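Local coordinates for protein lipopolysaccharide core heptose(I) kinase WaaP (Pseudomonas aeruginosa, PDB 6DFL) that phosphorylates the first heptose of the lipopolysaccharide inner core at the expense of ATP and also acts as a protein-tyrosine kinase that autophosphorylates, at residues A[2-7]-A[77-82]; A[38-43]-A[114-119]; A[83-88]-A[152-157]; A[193-196]-A[201-204]. All blocks are in the same frame, centred on the assembly; numbering follows the deposited sequence.

Contact 1: residues A[2-7]-A[77-82]; sequences RLVLEE and QEWQAI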
# COMPACT_ATOMS: atom_id res chain seq x y z
N ARG A 2 -10.55 -28.71 -9.57
CA ARG A 2 -10.96 -27.34 -9.85
C ARG A 2 -10.20 -26.86 -11.07
O ARG A 2 -8.99 -27.06 -11.19
CB ARG A 2 -10.71 -26.44 -8.65
CG ARG A 2 -11.77 -26.61 -7.59
CD ARG A 2 -11.46 -25.89 -6.33
NE ARG A 2 -11.77 -26.70 -5.16
CZ ARG A 2 -11.70 -26.24 -3.92
NH1 ARG A 2 -11.33 -24.98 -3.71
NH2 ARG A 2 -12.00 -27.03 -2.88
N LEU A 3 -10.92 -26.24 -12.00
CA LEU A 3 -10.30 -25.80 -13.23
C LEU A 3 -11.12 -24.67 -13.80
O LEU A 3 -12.34 -24.80 -13.96
CB LEU A 3 -10.20 -26.94 -14.25
CG LEU A 3 -9.57 -26.60 -15.60
CD1 LEU A 3 -8.05 -26.55 -15.50
CD2 LEU A 3 -10.01 -27.61 -16.66
N VAL A 4 -10.46 -23.55 -14.08
CA VAL A 4 -11.06 -22.44 -14.79
C VAL A 4 -10.08 -22.02 -15.87
O VAL A 4 -8.93 -21.68 -15.56
CB VAL A 4 -11.37 -21.24 -13.87
CG1 VAL A 4 -11.75 -20.02 -14.71
CG2 VAL A 4 -12.49 -21.59 -12.87
N LEU A 5 -10.52 -22.04 -17.12
CA LEU A 5 -9.71 -21.58 -18.23
C LEU A 5 -10.36 -20.35 -18.86
O LEU A 5 -11.59 -20.30 -19.02
CB LEU A 5 -9.53 -22.68 -19.28
CG LEU A 5 -8.63 -23.84 -18.86
CD1 LEU A 5 -8.46 -24.83 -20.00
CD2 LEU A 5 -7.28 -23.35 -18.39
N GLU A 6 -9.54 -19.36 -19.18
CA GLU A 6 -9.96 -18.16 -19.89
C GLU A 6 -9.02 -17.96 -21.07
O GLU A 6 -8.06 -18.71 -21.26
CB GLU A 6 -9.94 -16.94 -18.96
CG GLU A 6 -11.22 -16.14 -18.99
CD GLU A 6 -12.33 -16.82 -18.20
OE1 GLU A 6 -12.20 -16.87 -16.95
OE2 GLU A 6 -13.31 -17.30 -18.82
N GLU A 7 -9.28 -16.94 -21.86
CA GLU A 7 -8.45 -16.75 -23.03
C GLU A 7 -7.08 -16.19 -22.63
O GLU A 7 -6.97 -15.41 -21.69
CB GLU A 7 -9.13 -15.81 -24.03
CG GLU A 7 -10.34 -16.44 -24.74
CD GLU A 7 -10.01 -17.74 -25.46
OE1 GLU A 7 -8.96 -17.79 -26.15
OE2 GLU A 7 -10.79 -18.70 -25.34
N GLN A 77 -4.46 -20.27 -3.00
CA GLN A 77 -4.35 -19.03 -2.24
C GLN A 77 -4.42 -17.81 -3.15
O GLN A 77 -5.27 -16.93 -2.98
CB GLN A 77 -3.06 -19.01 -1.43
CG GLN A 77 -3.17 -19.67 -0.09
CD GLN A 77 -3.23 -21.17 -0.20
OE1 GLN A 77 -2.56 -21.78 -1.04
NE2 GLN A 77 -4.03 -21.78 0.65
N GLU A 78 -3.50 -17.74 -4.11
CA GLU A 78 -3.53 -16.66 -5.10
C GLU A 78 -4.89 -16.57 -5.79
O GLU A 78 -5.41 -15.47 -5.98
CB GLU A 78 -2.42 -16.89 -6.12
CG GLU A 78 -2.01 -15.66 -6.88
CD GLU A 78 -0.81 -15.92 -7.78
OE1 GLU A 78 -0.19 -17.01 -7.64
OE2 GLU A 78 -0.49 -15.06 -8.63
N TRP A 79 -5.46 -17.71 -6.18
CA TRP A 79 -6.65 -17.66 -7.03
C TRP A 79 -7.84 -17.04 -6.31
O TRP A 79 -8.59 -16.26 -6.91
CB TRP A 79 -7.01 -19.05 -7.54
CG TRP A 79 -8.41 -19.15 -8.10
CD1 TRP A 79 -9.50 -19.65 -7.46
CD2 TRP A 79 -8.86 -18.76 -9.41
NE1 TRP A 79 -10.61 -19.61 -8.30
CE2 TRP A 79 -10.23 -19.07 -9.50
CE3 TRP A 79 -8.23 -18.18 -10.52
CZ2 TRP A 79 -10.99 -18.81 -10.64
CZ3 TRP A 79 -8.98 -17.93 -11.66
CH2 TRP A 79 -10.35 -18.24 -11.71
N GLN A 80 -8.02 -17.38 -5.03
CA GLN A 80 -9.15 -16.87 -4.27
C GLN A 80 -8.92 -15.42 -3.84
O GLN A 80 -9.87 -14.64 -3.75
CB GLN A 80 -9.41 -17.77 -3.05
CG GLN A 80 -10.17 -19.05 -3.34
CD GLN A 80 -10.19 -20.00 -2.15
OE1 GLN A 80 -9.68 -19.67 -1.07
NE2 GLN A 80 -10.78 -21.18 -2.33
N ALA A 81 -7.66 -15.04 -3.58
CA ALA A 81 -7.39 -13.63 -3.31
C ALA A 81 -7.69 -12.79 -4.54
O ALA A 81 -8.37 -11.77 -4.46
CB ALA A 81 -5.94 -13.43 -2.88
N ILE A 82 -7.17 -13.22 -5.69
CA ILE A 82 -7.43 -12.49 -6.93
C ILE A 82 -8.92 -12.39 -7.18
O ILE A 82 -9.43 -11.34 -7.58
CB ILE A 82 -6.71 -13.16 -8.10
CG1 ILE A 82 -5.20 -13.02 -7.94
CG2 ILE A 82 -7.21 -12.60 -9.43
CD1 ILE A 82 -4.46 -13.58 -9.10
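Val4 lays its branched side chain against the far corner of the Trp79 indole, the two crossing at about a right angle. Both methyls take part: CG1 reaches Trp79 CH2 at 3.8 Å, while CG2 sits 3.9 Å from Trp79 CZ2. The branch point touches too, Val4 CB being 3.8 Å from Trp79 CH2. The approach is oblique to the ring and purely apolar. Trp79 holds its CG anti to the backbone N (chi1 164°), which sends the six-membered ring out from the helix to meet the strand across a backbone gap of 10.1 Å between the CA atoms of Val4 and Trp79. Two residues along the strand, toward solvent, Arg2 NH1 stands 4.1 Å from Gln80 NE2. The guanidinium and amide planes are 21° apart, with NE2 near the guanidinium plane at its edge; both nitrogens are donors and merely lie near each other.

Strand 2-5 is the edge strand of the five-stranded N-lobe sheet, pairing with strand 95-101. Helix 76-87 packs against this sheet; its Glu78-Lys51 salt bridge is consistent with helix C of protein kinases, and Trp79 also stacks on Tyr98 and packs on Ile112 of strand 109-115.

Contact 2: residues A[38-43]-A[114-119]; sequences TLRTEV and TEELAP
Arg40 and Glu116 carry the whole contact between 38-43 and 114-119, and it is tight only where their charged ends meet. Arg40 grips the carboxylate side-on with two nitrogens, one to each oxygen: NE donates to Glu116 OE2 at 3.1 Å, and NH2 to Glu116 OE1 at 2.9 Å. Both bonds are nearly straight and leave within the guanidinium plane. The carboxylate, however, is turned 48° from that plane, so OE2 is met from above its own plane, while OE1 is approached on its syn side, 28° out of the plane. Both chains run extended, Arg40 with its CG anti to the backbone N (chi1 179°), and so span the 8.6 Å between the CA atoms of Arg40 and Glu116.

Around this clamp the contact is loose: there is no apolar overlap across the segments, and both partners are partly exposed. On the solvent side, exposed Glu42 joins in through the anti lone pair of OE2, which takes a bond from Arg40 NH1 at 2.9 Å. Arg40 thus sits between two carboxylates, which probably balance its charge; three bonds on three nitrogens should resist rotation of the guanidinium.

This surface salt-bridge network reaches from strand 37-41, at the edge of the five-stranded sheet, past strand 48-53, whose Phe49 touches Glu116, to the residues just beyond strand 109-115, which probably correspond to the inter-lobe linker of protein kinases.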
# COMPACT_ATOMS: atom_id res chain seq x y z
N THR A 38 7.83 -21.13 -11.17
CA THR A 38 7.33 -19.90 -11.78
C THR A 38 8.07 -19.68 -13.10
O THR A 38 9.28 -19.88 -13.16
CB THR A 38 7.54 -18.69 -10.88
OG1 THR A 38 7.27 -19.05 -9.52
CG2 THR A 38 6.60 -17.56 -11.30
N LEU A 39 7.34 -19.27 -14.13
CA LEU A 39 8.00 -18.95 -15.39
C LEU A 39 7.17 -17.91 -16.12
O LEU A 39 5.95 -17.90 -16.02
CB LEU A 39 8.17 -20.19 -16.29
CG LEU A 39 6.92 -20.84 -16.87
CD1 LEU A 39 6.81 -20.63 -18.37
CD2 LEU A 39 6.88 -22.32 -16.54
N ARG A 40 7.86 -17.02 -16.84
CA ARG A 40 7.20 -16.08 -17.74
C ARG A 40 7.06 -16.69 -19.12
O ARG A 40 7.98 -17.37 -19.61
CB ARG A 40 8.00 -14.77 -17.84
CG ARG A 40 7.39 -13.76 -18.79
CD ARG A 40 8.17 -12.46 -18.72
NE ARG A 40 7.48 -11.36 -19.39
CZ ARG A 40 7.47 -11.17 -20.70
NH1 ARG A 40 8.10 -12.02 -21.50
NH2 ARG A 40 6.82 -10.14 -21.22
N THR A 41 5.91 -16.47 -19.75
CA THR A 41 5.66 -17.01 -21.07
C THR A 41 4.87 -15.98 -21.86
O THR A 41 4.26 -15.07 -21.30
CB THR A 41 4.92 -18.36 -21.02
OG1 THR A 41 4.87 -18.95 -22.32
CG2 THR A 41 3.51 -18.17 -20.49
N GLU A 42 4.91 -16.10 -23.19
CA GLU A 42 4.21 -15.17 -24.06
C GLU A 42 3.27 -15.94 -24.97
O GLU A 42 3.61 -17.02 -25.47
CB GLU A 42 5.18 -14.34 -24.90
CG GLU A 42 6.10 -13.46 -24.07
CD GLU A 42 6.88 -12.47 -24.92
OE1 GLU A 42 6.81 -12.58 -26.16
OE2 GLU A 42 7.54 -11.58 -24.34
N VAL A 43 2.08 -15.39 -25.17
CA VAL A 43 1.12 -15.88 -26.15
C VAL A 43 0.71 -14.68 -26.98
O VAL A 43 0.08 -13.75 -26.45
CB VAL A 43 -0.10 -16.55 -25.49
CG1 VAL A 43 -1.02 -17.11 -26.56
CG2 VAL A 43 0.33 -17.64 -24.52
N THR A 114 -1.27 -15.90 -14.47
CA THR A 114 -1.71 -14.52 -14.38
C THR A 114 -1.12 -13.70 -15.52
O THR A 114 0.03 -13.91 -15.92
CB THR A 114 -1.27 -13.88 -13.05
OG1 THR A 114 0.16 -13.85 -12.97
CG2 THR A 114 -1.83 -14.66 -11.87
N GLU A 115 -1.90 -12.76 -16.02
CA GLU A 115 -1.41 -11.80 -17.00
C GLU A 115 -0.31 -10.93 -16.42
O GLU A 115 -0.28 -10.64 -15.21
CB GLU A 115 -2.53 -10.90 -17.50
CG GLU A 115 -3.50 -11.55 -18.46
CD GLU A 115 -4.65 -10.61 -18.85
OE1 GLU A 115 -4.82 -9.54 -18.21
OE2 GLU A 115 -5.40 -10.94 -19.79
N GLU A 116 0.61 -10.51 -17.28
CA GLU A 116 1.62 -9.55 -16.88
C GLU A 116 1.02 -8.15 -16.81
O GLU A 116 0.17 -7.78 -17.63
CB GLU A 116 2.80 -9.56 -17.84
CG GLU A 116 3.98 -8.76 -17.33
CD GLU A 116 5.19 -8.85 -18.26
OE1 GLU A 116 5.01 -8.71 -19.48
OE2 GLU A 116 6.32 -9.05 -17.74
N LEU A 117 1.45 -7.39 -15.82
CA LEU A 117 1.09 -5.99 -15.70
C LEU A 117 2.28 -5.15 -16.15
O LEU A 117 3.35 -5.21 -15.53
CB LEU A 117 0.70 -5.67 -14.26
CG LEU A 117 -0.50 -6.47 -13.81
CD1 LEU A 117 -0.41 -6.68 -12.31
CD2 LEU A 117 -1.79 -5.77 -14.20
N ALA A 118 2.09 -4.40 -17.23
CA ALA A 118 3.22 -3.70 -17.83
C ALA A 118 2.69 -2.67 -18.81
O ALA A 118 1.68 -2.91 -19.48
CB ALA A 118 4.15 -4.70 -18.54
N PRO A 119 3.34 -1.50 -18.93
CA PRO A 119 4.54 -1.16 -18.16
C PRO A 119 4.22 -0.70 -16.74
O PRO A 119 3.29 0.07 -16.54
CB PRO A 119 5.16 -0.03 -18.99
CG PRO A 119 3.98 0.64 -19.61
CD PRO A 119 2.97 -0.45 -19.89

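Contact 3: residues A[83-88]-A[152-157]; sequences RRLHEA and GDMHRA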
# COMPACT_ATOMS: atom_id res chain seq x y z
N ARG A 83 -9.65 -13.47 -6.92
CA ARG A 83 -11.08 -13.43 -7.20
C ARG A 83 -11.81 -12.52 -6.23
O ARG A 83 -12.69 -11.75 -6.63
CB ARG A 83 -11.64 -14.85 -7.18
CG ARG A 83 -11.18 -15.66 -8.39
CD ARG A 83 -12.26 -15.82 -9.44
NE ARG A 83 -13.07 -17.00 -9.12
CZ ARG A 83 -13.96 -17.55 -9.94
NH1 ARG A 83 -14.19 -17.02 -11.14
NH2 ARG A 83 -14.64 -18.63 -9.54
N ARG A 84 -11.46 -12.56 -4.94
CA ARG A 84 -12.10 -11.66 -3.99
C ARG A 84 -11.73 -10.21 -4.28
O ARG A 84 -12.60 -9.34 -4.22
CB ARG A 84 -11.74 -12.01 -2.55
CG ARG A 84 -12.34 -11.03 -1.52
CD ARG A 84 -13.82 -11.37 -1.12
NE ARG A 84 -13.83 -12.50 -0.17
CZ ARG A 84 -14.28 -13.72 -0.48
NH1 ARG A 84 -14.80 -13.91 -1.69
NH2 ARG A 84 -14.22 -14.73 0.40
N LEU A 85 -10.47 -9.94 -4.61
CA LEU A 85 -10.08 -8.55 -4.86
C LEU A 85 -10.80 -7.97 -6.07
O LEU A 85 -11.07 -6.77 -6.11
CB LEU A 85 -8.58 -8.43 -5.05
CG LEU A 85 -7.77 -8.56 -3.77
CD1 LEU A 85 -6.35 -8.11 -4.04
CD2 LEU A 85 -8.41 -7.75 -2.66
N HIS A 86 -11.09 -8.81 -7.07
CA HIS A 86 -11.86 -8.34 -8.22
C HIS A 86 -13.29 -8.00 -7.81
O HIS A 86 -13.81 -6.94 -8.19
CB HIS A 86 -11.83 -9.39 -9.33
CG HIS A 86 -10.57 -9.37 -10.16
ND1 HIS A 86 -10.55 -8.89 -11.46
CD2 HIS A 86 -9.30 -9.75 -9.88
CE1 HIS A 86 -9.32 -8.99 -11.93
NE2 HIS A 86 -8.54 -9.50 -10.99
N GLU A 87 -13.93 -8.87 -7.03
CA GLU A 87 -15.24 -8.54 -6.47
C GLU A 87 -15.21 -7.20 -5.76
O GLU A 87 -16.09 -6.35 -5.96
CB GLU A 87 -15.69 -9.65 -5.51
CG GLU A 87 -15.96 -11.00 -6.18
CD GLU A 87 -16.09 -12.14 -5.20
OE1 GLU A 87 -16.51 -11.90 -4.03
OE2 GLU A 87 -15.74 -13.28 -5.59
N ALA A 88 -14.18 -6.96 -4.94
CA ALA A 88 -14.10 -5.78 -4.09
C ALA A 88 -13.57 -4.55 -4.81
O ALA A 88 -13.42 -3.50 -4.17
CB ALA A 88 -13.24 -6.06 -2.86
N GLY A 152 -6.49 -1.32 3.29
CA GLY A 152 -7.80 -1.26 3.94
C GLY A 152 -8.88 -1.97 3.16
O GLY A 152 -9.60 -2.81 3.70
N ASP A 153 -8.99 -1.67 1.85
CA ASP A 153 -10.00 -2.32 1.02
C ASP A 153 -9.79 -3.83 0.98
O ASP A 153 -10.74 -4.61 1.13
CB ASP A 153 -9.98 -1.75 -0.39
CG ASP A 153 -10.95 -0.56 -0.56
OD1 ASP A 153 -11.49 -0.08 0.45
OD2 ASP A 153 -11.17 -0.12 -1.72
N MSE A 154 -8.55 -4.25 0.79
CA MSE A 154 -8.17 -5.64 0.81
C MSE A 154 -8.61 -6.32 2.11
O MSE A 154 -9.22 -7.39 2.08
CB MSE A 154 -6.67 -5.74 0.66
CG MSE A 154 -6.14 -6.94 -0.03
SE MSE A 154 -4.19 -6.72 -0.11
CE MSE A 154 -3.79 -7.11 1.76
N HIS A 155 -8.28 -5.69 3.24
CA HIS A 155 -8.59 -6.29 4.53
C HIS A 155 -10.09 -6.35 4.75
O HIS A 155 -10.60 -7.39 5.18
CB HIS A 155 -7.94 -5.51 5.66
CG HIS A 155 -6.47 -5.72 5.75
ND1 HIS A 155 -5.66 -4.94 6.54
CD2 HIS A 155 -5.67 -6.63 5.15
CE1 HIS A 155 -4.41 -5.36 6.42
NE2 HIS A 155 -4.39 -6.38 5.58
N ARG A 156 -10.81 -5.25 4.47
CA ARG A 156 -12.26 -5.26 4.66
C ARG A 156 -12.89 -6.26 3.71
O ARG A 156 -14.03 -6.68 3.93
CB ARG A 156 -12.91 -3.87 4.44
CG ARG A 156 -12.46 -2.75 5.39
CD ARG A 156 -12.64 -1.33 4.77
NE ARG A 156 -11.54 -0.42 5.11
CZ ARG A 156 -10.85 0.32 4.23
NH1 ARG A 156 -11.14 0.28 2.93
NH2 ARG A 156 -9.87 1.10 4.64
N ALA A 157 -12.20 -6.65 2.65
CA ALA A 157 -12.86 -7.60 1.77
C ALA A 157 -12.53 -9.03 2.16
O ALA A 157 -12.97 -9.96 1.48
CB ALA A 157 -12.53 -7.31 0.31
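This is a helix-to-helix contact between the last turns of helix 76-87 and helix 137-156, joining what corresponds to helix C of protein kinases to a helix of the C-lobe. Two small apolar pairs hold it. Leu85 CD2 presses on Met154 CG (a selenomethionine) at 3.6 Å, the two side chains crossing at a slant in the buried part of the contact. Nearer the surface, Ala88 CB meets Ala157 CB at 3.5 Å; with only methyls between them, the backbones come to 6.3 Å between the CA atoms of these two alanines. Arg84 adds a polar margin. It leaves the helix with CG anti to the backbone N (chi1 177°) and then bends at chi2 and chi3, curling round the Ala157 carbonyl: O lies 3.1 Å from Arg84 CD and in the plane of the guanidinium, at its edge. A salt bridge from Arg84 NH1 to Glu87 OE1, at 3.5 Å, ties the same guanidinium to its own helix.

Ala157 is the first residue to leave helical geometry, and the chain continues into strand 159-160, whose Val159 touches both Arg84 and Met154. On the C-lobe side Met154 also packs on Asp206 of helix 200-212.

Contact 4: residues A[193-196]-A[201-204]; sequences QTRD and RWRN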
# COMPACT_ATOMS: atom_id res chain seq x y z
N GLN A 193 -4.42 -15.13 2.15
CA GLN A 193 -5.54 -15.83 2.77
C GLN A 193 -6.84 -15.06 2.58
O GLN A 193 -6.91 -13.85 2.86
CB GLN A 193 -5.26 -16.03 4.25
CG GLN A 193 -4.01 -16.80 4.47
CD GLN A 193 -3.69 -16.91 5.91
OE1 GLN A 193 -4.11 -16.06 6.72
NE2 GLN A 193 -2.94 -17.96 6.28
N THR A 194 -7.86 -15.78 2.14
CA THR A 194 -9.15 -15.22 1.79
C THR A 194 -10.21 -15.79 2.70
O THR A 194 -10.41 -17.01 2.73
CB THR A 194 -9.49 -15.53 0.35
OG1 THR A 194 -8.40 -15.13 -0.48
CG2 THR A 194 -10.78 -14.82 -0.07
N ARG A 195 -10.89 -14.90 3.42
CA ARG A 195 -11.96 -15.28 4.33
C ARG A 195 -13.12 -14.34 4.11
O ARG A 195 -13.06 -13.43 3.27
CB ARG A 195 -11.50 -15.24 5.78
CG ARG A 195 -10.27 -16.05 6.09
CD ARG A 195 -9.78 -15.70 7.47
NE ARG A 195 -8.70 -16.58 7.89
CZ ARG A 195 -7.41 -16.28 7.83
NH1 ARG A 195 -7.02 -15.10 7.34
NH2 ARG A 195 -6.50 -17.16 8.25
N ASP A 196 -14.18 -14.54 4.87
CA ASP A 196 -15.21 -13.52 4.81
C ASP A 196 -14.86 -12.33 5.68
O ASP A 196 -15.26 -11.21 5.34
CB ASP A 196 -16.57 -14.10 5.16
CG ASP A 196 -17.27 -14.72 3.94
OD1 ASP A 196 -16.84 -14.45 2.77
OD2 ASP A 196 -18.27 -15.46 4.15
N ARG A 201 -5.29 -10.19 13.92
CA ARG A 201 -3.87 -10.56 13.93
C ARG A 201 -3.31 -10.57 12.52
O ARG A 201 -2.16 -10.18 12.29
CB ARG A 201 -3.68 -11.94 14.57
CG ARG A 201 -2.30 -12.57 14.29
CD ARG A 201 -2.15 -13.99 14.85
NE ARG A 201 -1.99 -13.98 16.30
CZ ARG A 201 -1.88 -15.07 17.05
NH1 ARG A 201 -1.91 -16.27 16.50
NH2 ARG A 201 -1.74 -14.95 18.37
N TRP A 202 -4.10 -11.02 11.56
CA TRP A 202 -3.61 -11.07 10.19
C TRP A 202 -3.57 -9.68 9.57
O TRP A 202 -2.59 -9.34 8.89
CB TRP A 202 -4.45 -12.05 9.37
CG TRP A 202 -4.17 -13.46 9.74
CD1 TRP A 202 -5.00 -14.33 10.38
CD2 TRP A 202 -2.94 -14.19 9.49
NE1 TRP A 202 -4.38 -15.55 10.54
CE2 TRP A 202 -3.12 -15.49 10.00
CE3 TRP A 202 -1.73 -13.86 8.88
CZ2 TRP A 202 -2.11 -16.47 9.92
CZ3 TRP A 202 -0.72 -14.84 8.80
CH2 TRP A 202 -0.92 -16.12 9.32
N ARG A 203 -4.61 -8.87 9.81
CA ARG A 203 -4.56 -7.45 9.45
C ARG A 203 -3.26 -6.82 9.92
O ARG A 203 -2.58 -6.11 9.16
CB ARG A 203 -5.76 -6.70 10.07
CG ARG A 203 -7.14 -6.93 9.39
CD ARG A 203 -8.30 -6.17 10.10
NE ARG A 203 -9.62 -6.58 9.59
CZ ARG A 203 -10.45 -5.81 8.89
NH1 ARG A 203 -11.63 -6.28 8.47
NH2 ARG A 203 -10.12 -4.55 8.62
N ASN A 204 -2.88 -7.07 11.17
CA ASN A 204 -1.76 -6.34 11.74
C ASN A 204 -0.44 -6.81 11.16
O ASN A 204 0.46 -6.00 10.92
CB ASN A 204 -1.78 -6.47 13.26
CG ASN A 204 -3.03 -5.86 13.89
OD1 ASN A 204 -3.71 -5.01 13.30
ND2 ASN A 204 -3.34 -6.31 15.09
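Trp202 receives two polar side chains on one face of its indole. Gln193 OE1 stands 3.4 Å above the ring plane, over its centre, nearest Trp202 CE2 and CD2, with the amide turned 70° to the ring so that the oxygen comes down on the face. Beside it the guanidinium of Arg195 lies almost flat on the five-membered ring, planes 24° apart, in an off-centre cation-pi stack; Arg195 NH2 comes to 3.5 Å from Trp202 NE1 and NH1 to 3.7 Å from Trp202 CD1.

The two side chains are also linked: Arg195 NH2 donates to Gln193 OE1 at 3.0 Å, a bent bond that arrives well above the carbonyl plane, and NH1 adds a weak one. The positive guanidinium probably eases the placing of an amide oxygen over the electron-rich indole. Arg195 runs extended to NE and turns its guanidinium broadside at chi4 (98°), which lets it lie along the ring.

Further out, Asn160 gives Gln193 OE1 a weak hydrogen bond, and Trp202 has another cation-pi partner in Lys205. Backbone bonds from Gln193 to Asn160 and from Arg195 to Gly158 hold 193-195 alongside 158-160. The antiparallel pairing of 159-160 with 193-194 is consistent with beta6 and beta9 of protein kinases, before the catalytic loop and after the DFG-like motif; the Gln193 side chain lies about 9 Å from that of the probable active-site Asp163.

Overall arrangement
Contacts 1 and 3 share helix 76-87, their centres 15 Å apart, so one helix meets the edge strand 2-5 through one end and the C-lobe through the other. Contact 2 touches contact 1 through Thr114, whose CG2 is 3.5 Å from Glu78 OE2. Contact 4 borders contacts 1 and 3: Thr194 OG1 lies 3.2 Å from Ala81 N, and Arg84 NH2 makes a long, weak ion pair with Asp196 OD1. Contacts 2 and 4 are farthest apart, 27 Å between centres, on opposite sides of the chain's centre. Contacts 3 and 4 both lie near Asp163, active by similarity: the side chains of Met154 and Gln193 are each about 9 Å from its side chain. Met154 is also about 12 Å from the bound acyl-phosphopantetheine.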